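Local coordinates for protein calreticulin, putative (Trypanosoma cruzi, PDB 5HCF) that probably works as a lectin-like chaperone, binding carbohydrate and peptide through a globular domain with the legume lectin fold, at residues S72-H77 / F224-I229; F109-C114 / H146-H151; I152-S157 / E200-P205. All blocks are in the same frame, centred on the assembly; numbering follows the deposited sequence.

Contact 1 of 3, residues S72-H77 / F224-I229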
ATOM      1  N   SER A  72       5.256  -2.363  -3.712  1.00 38.83           N
ATOM      2  CA  SER A  72       4.615  -1.609  -4.774  1.00 39.92           C
ATOM      3  C   SER A  72       3.267  -2.216  -5.141  1.00 43.22           C
ATOM      4  O   SER A  72       3.092  -3.437  -5.094  1.00 46.50           O
ATOM      5  CB  SER A  72       5.521  -1.547  -6.004  1.00 40.73           C
ATOM      6  OG  SER A  72       5.071  -0.561  -6.914  1.00 42.68           O
ATOM      7  N   PHE A  73       2.311  -1.356  -5.481  1.00 40.95           N
ATOM      8  CA  PHE A  73       1.019  -1.792  -5.991  1.00 39.32           C
ATOM      9  C   PHE A  73       0.316  -0.602  -6.621  1.00 38.74           C
ATOM     10  O   PHE A  73       0.699   0.545  -6.387  1.00 38.78           O
ATOM     11  CB  PHE A  73       0.159  -2.401  -4.882  1.00 39.18           C
ATOM     12  CG  PHE A  73      -0.491  -1.382  -3.984  1.00 39.01           C
ATOM     13  CD1 PHE A  73       0.227  -0.777  -2.961  1.00 38.94           C
ATOM     14  CD2 PHE A  73      -1.825  -1.034  -4.154  1.00 37.28           C
ATOM     15  CE1 PHE A  73      -0.369   0.158  -2.132  1.00 37.08           C
ATOM     16  CE2 PHE A  73      -2.426  -0.103  -3.325  1.00 35.99           C
ATOM     17  CZ  PHE A  73      -1.699   0.494  -2.315  1.00 36.21           C
ATOM     18  N   SER A  74      -0.704  -0.874  -7.427  1.00 37.95           N
ATOM     19  CA  SER A  74      -1.472   0.194  -8.055  1.00 36.08           C
ATOM     20  C   SER A  74      -2.947   0.105  -7.680  1.00 34.70           C
ATOM     21  O   SER A  74      -3.477  -0.985  -7.467  1.00 33.19           O
ATOM     22  CB  SER A  74      -1.311   0.151  -9.576  1.00 36.49           C
ATOM     23  OG  SER A  74      -1.780  -1.080 -10.101  1.00 37.30           O
ATOM     24  N   VAL A  75      -3.598   1.262  -7.586  1.00 36.22           N
ATOM     25  CA  VAL A  75      -5.051   1.326  -7.439  1.00 37.17           C
ATOM     26  C   VAL A  75      -5.626   2.261  -8.488  1.00 37.52           C
ATOM     27  O   VAL A  75      -5.065   3.324  -8.754  1.00 38.60           O
ATOM     28  CB  VAL A  75      -5.483   1.835  -6.057  1.00 36.62           C
ATOM     29  CG1 VAL A  75      -6.856   1.287  -5.701  1.00 34.74           C
ATOM     30  CG2 VAL A  75      -4.468   1.451  -5.021  1.00 37.22           C
ATOM     31  N   LYS A  76      -6.751   1.874  -9.072  1.00 37.18           N
ATOM     32  CA  LYS A  76      -7.433   2.735 -10.024  1.00 37.13           C
ATOM     33  C   LYS A  76      -8.822   3.065  -9.500  1.00 36.65           C
ATOM     34  O   LYS A  76      -9.662   2.180  -9.363  1.00 37.15           O
ATOM     35  CB  LYS A  76      -7.519   2.072 -11.400  1.00 37.71           C
ATOM     36  CG  LYS A  76      -8.190   2.939 -12.455  1.00 41.19           C
ATOM     37  CD  LYS A  76      -8.616   2.138 -13.681  1.00 42.98           C
ATOM     38  CE  LYS A  76      -8.945   3.062 -14.842  1.00 44.41           C
ATOM     39  NZ  LYS A  76      -9.859   2.419 -15.818  1.00 46.71           N
ATOM     40  N   HIS A  77      -9.044   4.335  -9.180  1.00 37.41           N
ATOM     41  CA  HIS A  77     -10.351   4.799  -8.727  1.00 38.17           C
ATOM     42  C   HIS A  77     -11.118   5.447  -9.876  1.00 39.89           C
ATOM     43  O   HIS A  77     -11.253   6.671  -9.922  1.00 41.36           O
ATOM     44  CB  HIS A  77     -10.203   5.802  -7.582  1.00 35.90           C
ATOM     45  CG  HIS A  77      -9.513   5.249  -6.372  1.00 33.08           C
ATOM     46  ND1 HIS A  77      -9.935   4.110  -5.731  1.00 32.55           N
ATOM     47  CD2 HIS A  77      -8.432   5.697  -5.689  1.00 31.66           C
ATOM     48  CE1 HIS A  77      -9.141   3.872  -4.696  1.00 32.41           C
ATOM     49  NE2 HIS A  77      -8.224   4.818  -4.652  1.00 32.09           N
ATOM     50  N   PHE A 224      -7.291  -3.017  -7.949  1.00 39.66           N
ATOM     51  CA  PHE A 224      -5.926  -3.198  -7.458  1.00 37.15           C
ATOM     52  C   PHE A 224      -5.110  -4.033  -8.436  1.00 38.64           C
ATOM     53  O   PHE A 224      -5.621  -4.996  -9.006  1.00 40.36           O
ATOM     54  CB  PHE A 224      -5.931  -3.871  -6.083  1.00 34.06           C
ATOM     55  CG  PHE A 224      -6.507  -3.019  -4.985  1.00 33.80           C
ATOM     56  CD1 PHE A 224      -7.878  -2.889  -4.835  1.00 36.29           C
ATOM     57  CD2 PHE A 224      -5.677  -2.354  -4.098  1.00 32.30           C
ATOM     58  CE1 PHE A 224      -8.407  -2.109  -3.822  1.00 36.25           C
ATOM     59  CE2 PHE A 224      -6.200  -1.576  -3.087  1.00 31.73           C
ATOM     60  CZ  PHE A 224      -7.564  -1.453  -2.948  1.00 33.73           C
ATOM     61  N   LYS A 225      -3.849  -3.661  -8.637  1.00 37.70           N
ATOM     62  CA  LYS A 225      -2.960  -4.439  -9.498  1.00 38.77           C
ATOM     63  C   LYS A 225      -1.515  -4.495  -9.000  1.00 39.37           C
ATOM     64  O   LYS A 225      -1.071  -3.638  -8.235  1.00 37.99           O
ATOM     65  CB  LYS A 225      -2.966  -3.881 -10.924  1.00 38.37           C
ATOM     66  CG  LYS A 225      -4.192  -4.234 -11.741  1.00 38.44           C
ATOM     67  CD  LYS A 225      -4.161  -3.543 -13.100  1.00 39.10           C
ATOM     68  CE  LYS A 225      -2.950  -3.963 -13.919  1.00 38.84           C
ATOM     69  NZ  LYS A 225      -2.848  -5.438 -14.025  1.00 40.21           N
ATOM     70  N   ASP A 226      -0.803  -5.522  -9.457  1.00 40.11           N
ATOM     71  CA  ASP A 226       0.644  -5.628  -9.325  1.00 40.93           C
ATOM     72  C   ASP A 226       1.182  -5.337  -7.925  1.00 38.72           C
ATOM     73  O   ASP A 226       1.955  -4.393  -7.729  1.00 38.35           O
ATOM     74  CB  ASP A 226       1.315  -4.691 -10.333  1.00 43.83           C
ATOM     75  CG  ASP A 226       0.968  -5.039 -11.769  1.00 48.59           C
ATOM     76  OD1 ASP A 226       1.404  -6.106 -12.251  1.00 50.67           O
ATOM     77  OD2 ASP A 226       0.251  -4.245 -12.415  1.00 50.61           O
ATOM     78  N   ILE A 227       0.777  -6.151  -6.955  1.00 36.22           N
ATOM     79  CA  ILE A 227       1.379  -6.091  -5.629  1.00 36.36           C
ATOM     80  C   ILE A 227       2.747  -6.764  -5.668  1.00 36.99           C
ATOM     81  O   ILE A 227       2.848  -7.990  -5.691  1.00 36.65           O
ATOM     82  CB  ILE A 227       0.490  -6.756  -4.567  1.00 36.65           C
ATOM     83  CG1 ILE A 227      -0.871  -6.061  -4.520  1.00 33.47           C
ATOM     84  CG2 ILE A 227       1.161  -6.712  -3.199  1.00 32.93           C
ATOM     85  CD1 ILE A 227      -1.856  -6.699  -3.573  1.00 33.63           C
ATOM     86  N   VAL A 228       3.797  -5.947  -5.688  1.00 38.35           N
ATOM     87  CA  VAL A 228       5.164  -6.445  -5.783  1.00 39.94           C
ATOM     88  C   VAL A 228       5.943  -6.223  -4.494  1.00 38.35           C
ATOM     89  O   VAL A 228       5.858  -5.163  -3.878  1.00 37.18           O
ATOM     90  CB  VAL A 228       5.927  -5.773  -6.939  1.00 40.71           C
ATOM     91  CG1 VAL A 228       7.295  -6.405  -7.107  1.00 42.88           C
ATOM     92  CG2 VAL A 228       5.129  -5.868  -8.229  1.00 41.78           C
ATOM     93  N   ILE A 229       6.702  -7.234  -4.087  1.00 39.71           N
ATOM     94  CA  ILE A 229       7.565  -7.118  -2.920  1.00 40.95           C
ATOM     95  C   ILE A 229       8.920  -7.771  -3.193  1.00 43.19           C
ATOM     96  O   ILE A 229       8.988  -8.890  -3.711  1.00 44.89           O
ATOM     97  CB  ILE A 229       6.911  -7.745  -1.670  1.00 41.65           C
ATOM     98  CG1 ILE A 229       5.500  -7.182  -1.479  1.00 40.24           C
ATOM     99  CG2 ILE A 229       7.755  -7.479  -0.428  1.00 41.76           C
ATOM    100  CD1 ILE A 229       4.757  -7.756  -0.294  1.00 40.50           C
TER

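Contact 2 of 3, residues F109-C114 / H146-H151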
ATOM      1  N   PHE A 109      -0.202   0.702   3.851  1.00 32.95           N
ATOM      2  CA  PHE A 109       0.369   1.542   2.804  1.00 31.39           C
ATOM      3  C   PHE A 109      -0.575   1.734   1.617  1.00 32.25           C
ATOM      4  O   PHE A 109      -1.044   0.760   1.027  1.00 32.71           O
ATOM      5  CB  PHE A 109       1.696   0.917   2.349  1.00 29.50           C
ATOM      6  CG  PHE A 109       2.344   1.614   1.190  1.00 28.73           C
ATOM      7  CD1 PHE A 109       2.603   2.971   1.230  1.00 27.05           C
ATOM      8  CD2 PHE A 109       2.705   0.897   0.055  1.00 27.10           C
ATOM      9  CE1 PHE A 109       3.198   3.603   0.159  1.00 26.61           C
ATOM     10  CE2 PHE A 109       3.302   1.521  -1.017  1.00 25.05           C
ATOM     11  CZ  PHE A 109       3.551   2.876  -0.966  1.00 26.53           C
ATOM     12  N   GLY A 110      -0.860   2.990   1.279  1.00 31.58           N
ATOM     13  CA  GLY A 110      -1.654   3.296   0.101  1.00 32.20           C
ATOM     14  C   GLY A 110      -2.543   4.516   0.256  1.00 33.79           C
ATOM     15  O   GLY A 110      -2.606   5.109   1.334  1.00 35.97           O
ATOM     16  N   PRO A 111      -3.242   4.899  -0.825  1.00 32.23           N
ATOM     17  CA  PRO A 111      -4.102   6.088  -0.841  1.00 31.31           C
ATOM     18  C   PRO A 111      -5.373   5.918  -0.017  1.00 31.35           C
ATOM     19  O   PRO A 111      -5.917   4.816   0.061  1.00 34.38           O
ATOM     20  CB  PRO A 111      -4.434   6.255  -2.327  1.00 29.35           C
ATOM     21  CG  PRO A 111      -4.364   4.869  -2.869  1.00 27.33           C
ATOM     22  CD  PRO A 111      -3.214   4.230  -2.139  1.00 30.07           C
ATOM     23  N   ASP A 112      -5.840   7.008   0.585  1.00 29.52           N
ATOM     24  CA  ASP A 112      -7.076   6.992   1.361  1.00 29.69           C
ATOM     25  C   ASP A 112      -7.729   8.361   1.260  1.00 29.44           C
ATOM     26  O   ASP A 112      -7.070   9.385   1.402  1.00 29.06           O
ATOM     27  CB  ASP A 112      -6.809   6.619   2.824  1.00 27.32           C
ATOM     28  CG  ASP A 112      -8.090   6.392   3.614  1.00 28.51           C
ATOM     29  OD1 ASP A 112      -9.168   6.243   2.995  1.00 31.05           O
ATOM     30  OD2 ASP A 112      -8.019   6.356   4.860  1.00 28.77           O
ATOM     31  N   ARG A 113      -9.027   8.379   0.984  0.73 31.39           N
ATOM     32  CA  ARG A 113      -9.740   9.639   0.824  0.73 33.69           C
ATOM     33  C   ARG A 113     -11.185   9.561   1.310  0.73 35.16           C
ATOM     34  O   ARG A 113     -11.864   8.539   1.147  0.73 35.39           O
ATOM     35  CB  ARG A 113      -9.706  10.064  -0.648  0.73 34.59           C
ATOM     36  CG  ARG A 113     -10.560  11.277  -0.988  0.73 36.66           C
ATOM     37  CD  ARG A 113     -11.592  10.939  -2.055  0.73 36.88           C
ATOM     38  NE  ARG A 113     -10.990  10.748  -3.376  0.73 36.91           N
ATOM     39  CZ  ARG A 113     -11.115  11.600  -4.392  0.73 37.89           C
ATOM     40  NH1 ARG A 113     -11.825  12.714  -4.250  0.73 38.02           N
ATOM     41  NH2 ARG A 113     -10.535  11.333  -5.557  0.73 37.03           N
ATOM     42  N   CYS A 114     -11.646  10.655   1.907  1.00 35.35           N
ATOM     43  CA  CYS A 114     -13.023  10.778   2.360  1.00 33.85           C
ATOM     44  C   CYS A 114     -13.355  12.262   2.493  1.00 33.57           C
ATOM     45  O   CYS A 114     -12.885  12.932   3.413  1.00 33.70           O
ATOM     46  CB  CYS A 114     -13.228  10.046   3.687  1.00 34.65           C
ATOM     47  SG  CYS A 114     -14.950   9.700   4.092  1.00 38.25           S
ATOM     48  N   HIS A 146      -2.848   4.732 -10.605  1.00 37.18           N
ATOM     49  CA  HIS A 146      -1.665   5.267  -9.946  1.00 37.66           C
ATOM     50  C   HIS A 146      -0.939   4.180  -9.168  1.00 37.95           C
ATOM     51  O   HIS A 146      -1.562   3.256  -8.642  1.00 37.42           O
ATOM     52  CB  HIS A 146      -2.039   6.429  -9.028  1.00 36.45           C
ATOM     53  CG  HIS A 146      -2.652   7.585  -9.754  1.00 35.54           C
ATOM     54  ND1 HIS A 146      -1.908   8.466 -10.509  1.00 34.70           N
ATOM     55  CD2 HIS A 146      -3.935   8.002  -9.842  1.00 35.58           C
ATOM     56  CE1 HIS A 146      -2.709   9.374 -11.036  1.00 35.85           C
ATOM     57  NE2 HIS A 146      -3.944   9.117 -10.646  1.00 36.17           N
ATOM     58  N   VAL A 147       0.383   4.294  -9.113  1.00 38.33           N
ATOM     59  CA  VAL A 147       1.224   3.285  -8.478  1.00 36.68           C
ATOM     60  C   VAL A 147       1.885   3.833  -7.218  1.00 37.35           C
ATOM     61  O   VAL A 147       2.408   4.948  -7.212  1.00 38.13           O
ATOM     62  CB  VAL A 147       2.320   2.784  -9.440  1.00 34.73           C
ATOM     63  CG1 VAL A 147       3.089   1.617  -8.823  1.00 31.62           C
ATOM     64  CG2 VAL A 147       1.713   2.393 -10.780  1.00 33.20           C
ATOM     65  N   TYR A 148       1.871   3.039  -6.154  1.00 36.90           N
ATOM     66  CA  TYR A 148       2.467   3.457  -4.893  1.00 35.22           C
ATOM     67  C   TYR A 148       3.578   2.495  -4.504  1.00 37.61           C
ATOM     68  O   TYR A 148       3.345   1.305  -4.306  1.00 38.48           O
ATOM     69  CB  TYR A 148       1.403   3.545  -3.799  1.00 30.97           C
ATOM     70  CG  TYR A 148       0.244   4.434  -4.196  1.00 29.43           C
ATOM     71  CD1 TYR A 148      -0.797   3.943  -4.975  1.00 29.44           C
ATOM     72  CD2 TYR A 148       0.201   5.769  -3.808  1.00 28.01           C
ATOM     73  CE1 TYR A 148      -1.852   4.751  -5.346  1.00 29.90           C
ATOM     74  CE2 TYR A 148      -0.849   6.583  -4.174  1.00 27.57           C
ATOM     75  CZ  TYR A 148      -1.872   6.071  -4.945  1.00 30.35           C
ATOM     76  OH  TYR A 148      -2.924   6.877  -5.315  1.00 31.59           O
ATOM     77  N   THR A 149       4.791   3.026  -4.406  1.00 38.79           N
ATOM     78  CA  THR A 149       5.971   2.211  -4.153  1.00 38.03           C
ATOM     79  C   THR A 149       6.732   2.724  -2.941  1.00 38.56           C
ATOM     80  O   THR A 149       6.945   3.926  -2.796  1.00 40.72           O
ATOM     81  CB  THR A 149       6.921   2.197  -5.373  1.00 37.11           C
ATOM     82  OG1 THR A 149       6.200   1.805  -6.548  1.00 37.17           O
ATOM     83  CG2 THR A 149       8.066   1.234  -5.142  1.00 35.60           C
ATOM     84  N   LEU A 150       7.132   1.805  -2.068  1.00 37.58           N
ATOM     85  CA  LEU A 150       7.851   2.164  -0.851  1.00 34.61           C
ATOM     86  C   LEU A 150       9.159   1.400  -0.738  1.00 36.41           C
ATOM     87  O   LEU A 150       9.186   0.171  -0.836  1.00 38.21           O
ATOM     88  CB  LEU A 150       7.000   1.892   0.391  1.00 31.21           C
ATOM     89  CG  LEU A 150       7.679   2.249   1.715  1.00 28.22           C
ATOM     90  CD1 LEU A 150       8.080   3.714   1.719  1.00 28.91           C
ATOM     91  CD2 LEU A 150       6.799   1.928   2.902  1.00 26.05           C
ATOM     92  N   HIS A 151      10.242   2.138  -0.535  1.00 36.07           N
ATOM     93  CA  HIS A 151      11.537   1.540  -0.265  1.00 35.43           C
ATOM     94  C   HIS A 151      11.924   1.780   1.184  1.00 37.60           C
ATOM     95  O   HIS A 151      12.111   2.926   1.598  1.00 36.86           O
ATOM     96  CB  HIS A 151      12.608   2.107  -1.196  1.00 36.02           C
ATOM     97  CG  HIS A 151      13.974   1.542  -0.958  1.00 36.52           C
ATOM     98  ND1 HIS A 151      15.131   2.200  -1.342  1.00 37.36           N
ATOM     99  CD2 HIS A 151      14.380   0.393  -0.371  1.00 34.98           C
ATOM    100  CE1 HIS A 151      16.179   1.476  -1.006  1.00 36.72           C
ATOM    101  NE2 HIS A 151      15.753   0.371  -0.416  1.00 36.68           N
TER

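Contact 3 of 3, residues I152-S157 / E200-P205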
ATOM      1  N   ILE A 152      12.006   0.695   1.953  1.00 39.46           N
ATOM      2  CA  ILE A 152      12.567   0.734   3.300  1.00 37.98           C
ATOM      3  C   ILE A 152      13.980   0.164   3.266  1.00 37.80           C
ATOM      4  O   ILE A 152      14.165  -1.040   3.085  1.00 39.15           O
ATOM      5  CB  ILE A 152      11.718  -0.060   4.307  1.00 36.87           C
ATOM      6  CG1 ILE A 152      10.266   0.406   4.260  1.00 36.47           C
ATOM      7  CG2 ILE A 152      12.272   0.089   5.717  1.00 35.04           C
ATOM      8  CD1 ILE A 152      10.053   1.752   4.891  1.00 36.19           C
ATOM      9  N   ALA A 153      14.972   1.033   3.440  1.00 35.95           N
ATOM     10  CA  ALA A 153      16.376   0.643   3.328  1.00 34.32           C
ATOM     11  C   ALA A 153      16.964   0.227   4.681  1.00 34.98           C
ATOM     12  O   ALA A 153      16.429   0.572   5.738  1.00 33.52           O
ATOM     13  CB  ALA A 153      17.184   1.778   2.723  1.00 33.04           C
ATOM     14  N   ALA A 154      18.067  -0.517   4.639  1.00 36.60           N
ATOM     15  CA  ALA A 154      18.669  -1.081   5.846  1.00 35.56           C
ATOM     16  C   ALA A 154      19.438  -0.043   6.653  1.00 37.02           C
ATOM     17  O   ALA A 154      19.903  -0.330   7.758  1.00 36.32           O
ATOM     18  CB  ALA A 154      19.586  -2.236   5.485  1.00 34.13           C
ATOM     19  N   ASP A 155      19.591   1.153   6.095  1.00 37.89           N
ATOM     20  CA  ASP A 155      20.212   2.250   6.831  1.00 37.28           C
ATOM     21  C   ASP A 155      19.149   3.125   7.493  1.00 35.07           C
ATOM     22  O   ASP A 155      19.404   4.273   7.849  1.00 34.81           O
ATOM     23  CB  ASP A 155      21.104   3.086   5.913  1.00 39.03           C
ATOM     24  CG  ASP A 155      20.335   3.754   4.793  1.00 41.48           C
ATOM     25  OD1 ASP A 155      19.154   3.413   4.571  1.00 37.91           O
ATOM     26  OD2 ASP A 155      20.922   4.633   4.131  1.00 47.41           O
ATOM     27  N   ASN A 156      17.950   2.570   7.632  1.00 35.24           N
ATOM     28  CA  ASN A 156      16.816   3.276   8.224  1.00 36.81           C
ATOM     29  C   ASN A 156      16.360   4.516   7.445  1.00 38.30           C
ATOM     30  O   ASN A 156      15.651   5.364   7.987  1.00 39.87           O
ATOM     31  CB  ASN A 156      17.143   3.673   9.666  1.00 36.85           C
ATOM     32  CG  ASN A 156      17.297   2.473  10.574  1.00 38.45           C
ATOM     33  OD1 ASN A 156      16.563   1.491  10.458  1.00 36.66           O
ATOM     34  ND2 ASN A 156      18.251   2.548  11.490  1.00 42.75           N
ATOM     35  N   SER A 157      16.770   4.629   6.184  1.00 37.35           N
ATOM     36  CA  SER A 157      16.184   5.627   5.291  1.00 36.64           C
ATOM     37  C   SER A 157      14.995   5.016   4.549  1.00 37.68           C
ATOM     38  O   SER A 157      14.748   3.811   4.640  1.00 36.59           O
ATOM     39  CB  SER A 157      17.212   6.166   4.290  1.00 37.39           C
ATOM     40  OG  SER A 157      17.819   5.131   3.539  1.00 37.98           O
ATOM     41  N   GLU A 200      17.531  -0.969  13.948  1.00 39.25           N
ATOM     42  CA  GLU A 200      16.644  -1.895  13.248  1.00 39.26           C
ATOM     43  C   GLU A 200      15.205  -1.389  13.151  1.00 38.82           C
ATOM     44  O   GLU A 200      14.265  -2.181  13.166  1.00 39.99           O
ATOM     45  CB  GLU A 200      16.655  -3.271  13.932  1.00 40.34           C
ATOM     46  CG  GLU A 200      18.023  -3.937  14.001  1.00 42.52           C
ATOM     47  CD  GLU A 200      17.967  -5.345  14.579  1.00 44.74           C
ATOM     48  OE1 GLU A 200      17.158  -5.581  15.505  1.00 46.62           O
ATOM     49  OE2 GLU A 200      18.730  -6.215  14.100  1.00 43.12           O
ATOM     50  N   LEU A 201      15.036  -0.074  13.055  1.00 37.60           N
ATOM     51  CA  LEU A 201      13.721   0.504  12.803  1.00 33.52           C
ATOM     52  C   LEU A 201      13.110  -0.085  11.543  1.00 31.95           C
ATOM     53  O   LEU A 201      11.931  -0.435  11.509  1.00 28.37           O
ATOM     54  CB  LEU A 201      13.812   2.026  12.673  1.00 32.29           C
ATOM     55  CG  LEU A 201      14.188   2.817  13.925  1.00 35.05           C
ATOM     56  CD1 LEU A 201      14.296   4.298  13.597  1.00 34.53           C
ATOM     57  CD2 LEU A 201      13.181   2.574  15.049  1.00 35.14           C
ATOM     58  N   HIS A 202      13.929  -0.185  10.502  0.88 34.36           N
ATOM     59  CA  HIS A 202      13.489  -0.691   9.204  0.88 35.86           C
ATOM     60  C   HIS A 202      13.032  -2.146   9.251  0.88 38.31           C
ATOM     61  O   HIS A 202      12.201  -2.566   8.448  0.88 38.17           O
ATOM     62  CB  HIS A 202      14.620  -0.560   8.185  0.88 36.27           C
ATOM     63  CG  HIS A 202      15.629  -1.661   8.269  0.88 37.93           C
ATOM     64  ND1 HIS A 202      15.521  -2.828   7.545  0.88 38.27           N
ATOM     65  CD2 HIS A 202      16.754  -1.786   9.015  0.88 38.80           C
ATOM     66  CE1 HIS A 202      16.541  -3.616   7.826  0.88 39.17           C
ATOM     67  NE2 HIS A 202      17.304  -3.007   8.715  0.88 39.93           N
ATOM     68  N   LYS A 203      13.577  -2.907  10.196  1.00 40.72           N
ATOM     69  CA  LYS A 203      13.366  -4.350  10.236  1.00 41.03           C
ATOM     70  C   LYS A 203      12.002  -4.764  10.759  1.00 38.20           C
ATOM     71  O   LYS A 203      11.504  -4.231  11.746  1.00 35.94           O
ATOM     72  CB  LYS A 203      14.462  -4.999  11.084  1.00 43.97           C
ATOM     73  CG  LYS A 203      14.533  -6.511  11.002  1.00 45.43           C
ATOM     74  CD  LYS A 203      15.534  -7.031  12.026  1.00 46.53           C
ATOM     75  CE  LYS A 203      14.948  -6.996  13.438  1.00 46.90           C
ATOM     76  NZ  LYS A 203      14.144  -8.181  13.833  1.00 47.06           N
ATOM     77  N   VAL A 204      11.403  -5.732  10.078  1.00 39.29           N
ATOM     78  CA  VAL A 204      10.154  -6.310  10.533  1.00 41.60           C
ATOM     79  C   VAL A 204      10.394  -7.045  11.844  1.00 46.06           C
ATOM     80  O   VAL A 204      11.347  -7.815  11.957  1.00 47.83           O
ATOM     81  CB  VAL A 204       9.563  -7.271   9.482  1.00 41.19           C
ATOM     82  CG1 VAL A 204       9.202  -6.510   8.211  1.00 42.52           C
ATOM     83  CG2 VAL A 204      10.536  -8.400   9.177  1.00 38.73           C
ATOM     84  N   PRO A 205       9.541  -6.792  12.849  1.00 47.92           N
ATOM     85  CA  PRO A 205       9.710  -7.437  14.156  1.00 50.15           C
ATOM     86  C   PRO A 205       9.546  -8.947  14.038  1.00 53.23           C
ATOM     87  O   PRO A 205      10.390  -9.700  14.521  1.00 55.75           O
ATOM     88  CB  PRO A 205       8.598  -6.818  15.006  1.00 49.02           C
ATOM     89  CG  PRO A 205       7.578  -6.363  14.034  1.00 48.35           C
ATOM     90  CD  PRO A 205       8.318  -5.976  12.782  1.00 47.21           C
TER
HETATM   91  O   HOH W   1      14.590  -3.096   4.898  1.00 32.88           O

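Contact 1 of 3, residues S72-H77 / F224-I229
F224 turns CG anti to its carbonyl carbon (chi1 -68°), while V75 sets CG1 anti to its backbone N (chi1 -153°). V75 CG1 thereby lies over the middle of the neighbouring ring, 3.9 Å from the F224 centroid, a CH-pi contact. F73 runs alongside F224 and points the same way, its CE2 coming to 4.0 Å from F224 CD2 near the plane of the F224 ring. F73 CB packs on I227 CG1. The segments lie on strands 69-76 and 223-230, antiparallel neighbours in the sheet; helix 233-243 lies against the face that carries S72 and V228, opposite to V75 and F224. In the hydrogen-bonded pair S74/K225, two donors grip one oxygen: S74 N is 2.9 Å from K225 O, and S74 OG, 3.2 Å from K225 O, bonds from above the carbonyl plane (55° out of it). S72 and V228 form the next hydrogen-bonded pair, with V228 N 2.7 Å from S72 O. The register slips by one residue between these pairs, which defines a beta bulge. D226 and I227 both face E6 of strand 2-6 in a G1 bulge, and D226 OD1 bonds to H5. F73 CA meets D226 O at 3.3 Å as a CA-H...O contact.

Contact 2 of 3, residues F109-C114 / H146-H151
Y148 opens the contact from the second segment, its ring reaching across to P111. With chi1 at -54°, CG sits beside the backbone N and on the P111 side of CB, and one face of the ring receives the proline. P111 CD stands over the ring centre, 3.6 Å from the Y148 centroid and 13° off the ring normal, which meets the geometry of a CH-pi contact. The rest of the pyrrolidine follows the ring outward: P111 CG packs at 3.5 Å from Y148 CZ, and P111 CB at 3.4 Å from Y148 OH. At the base of the same side chain, Y148 CB comes to 3.6 Å from F109 CZ. The carbonyl of Y148 lies at the edge of the F109 ring, with F109 CE2 3.3 Å from Y148 O. F109 and P111 lie on either side of a break in strand 107-114 of the seven-stranded sheet, where the chain turns a corner at G110; at the backbone angles there (phi 146°) a CB would be jammed against F109 O. Y148 lies on strand 145-152 of the facing sheet, so the contact spans the interior of the concanavalin-type beta sandwich. V120 of strand 117-126 and F160 and L162 of strand 157-162 also pack on Y148, which places it between the two layers. T149 CB points away from F109, and its OG1 bonds to S72 OG of the neighbouring strand, but its backbone comes in: T149 N lies in the plane of the F109 ring, 3.7 Å from F109 CZ. L150 then returns to the interior and supplies the covering of one F109 face. L150 CB is 4.1 Å from the F109 centroid, offset toward the rim, and the nearest ring atom is F109 CZ at 3.8 Å.

Contact 3 of 3, residues I152-S157 / E200-P205
H202 meets N156 and A154 in the tight half of the contact. The chi1 of N156, -66°, brings CG toward the second segment, where OD1 accepts from the backbone, 3.1 Å from H202 N, with an N-H...O angle of 155°. That oxygen also lies in the plane of the imidazole, 3.6 Å from H202 CD2. Two conformers are deposited for H202; in the one described, A154 CA stands over the ring centre, 3.7 Å from the H202 centroid, as a CH-pi contact, while K203 CB covers the opposite face. At the base of the side chain, H202 CB packs 3.2 Å from A153 O and 3.5 Å from I152 CG2. Between I152 O and H202 ND1 the link is instead a water, 2.8 Å from each. D155 and E200 are solvent-exposed, and D155 points away from the second segment; its OD1 accepts from S157 N in an Asx turn. The first segment is the tip of the hairpin joining strands 145-152 and 157-162: a type I turn from A153 to N156, closed by N156 N to A153 O, with A153 N bonded to S157 O and N156 left-handed (phi 63°), as in a type I turn with a G1 bulge.

In the fold
From the N terminus, strand 69-76 opens the loop of contact 1, which closes when strand 223-230 returns beside it. Contacts 2 and 3 both nest within that loop, in series. Contact 2 closes when strand 145-152 comes to face strand 107-114 of the other sheet, which is also joined to strand 83-91 through the C83-C114 disulfide. Contact 3 begins directly at the end of strand 145-152 and closes at the connection between helix 172-175 and strand 208-217. Contacts 1 and 2 touch, since strands 69-76 and 145-152 are neighbours in one sheet, with F73 O meeting Y148 N; contact 3 lies apart, its centre about 22 Å from that of contact 1.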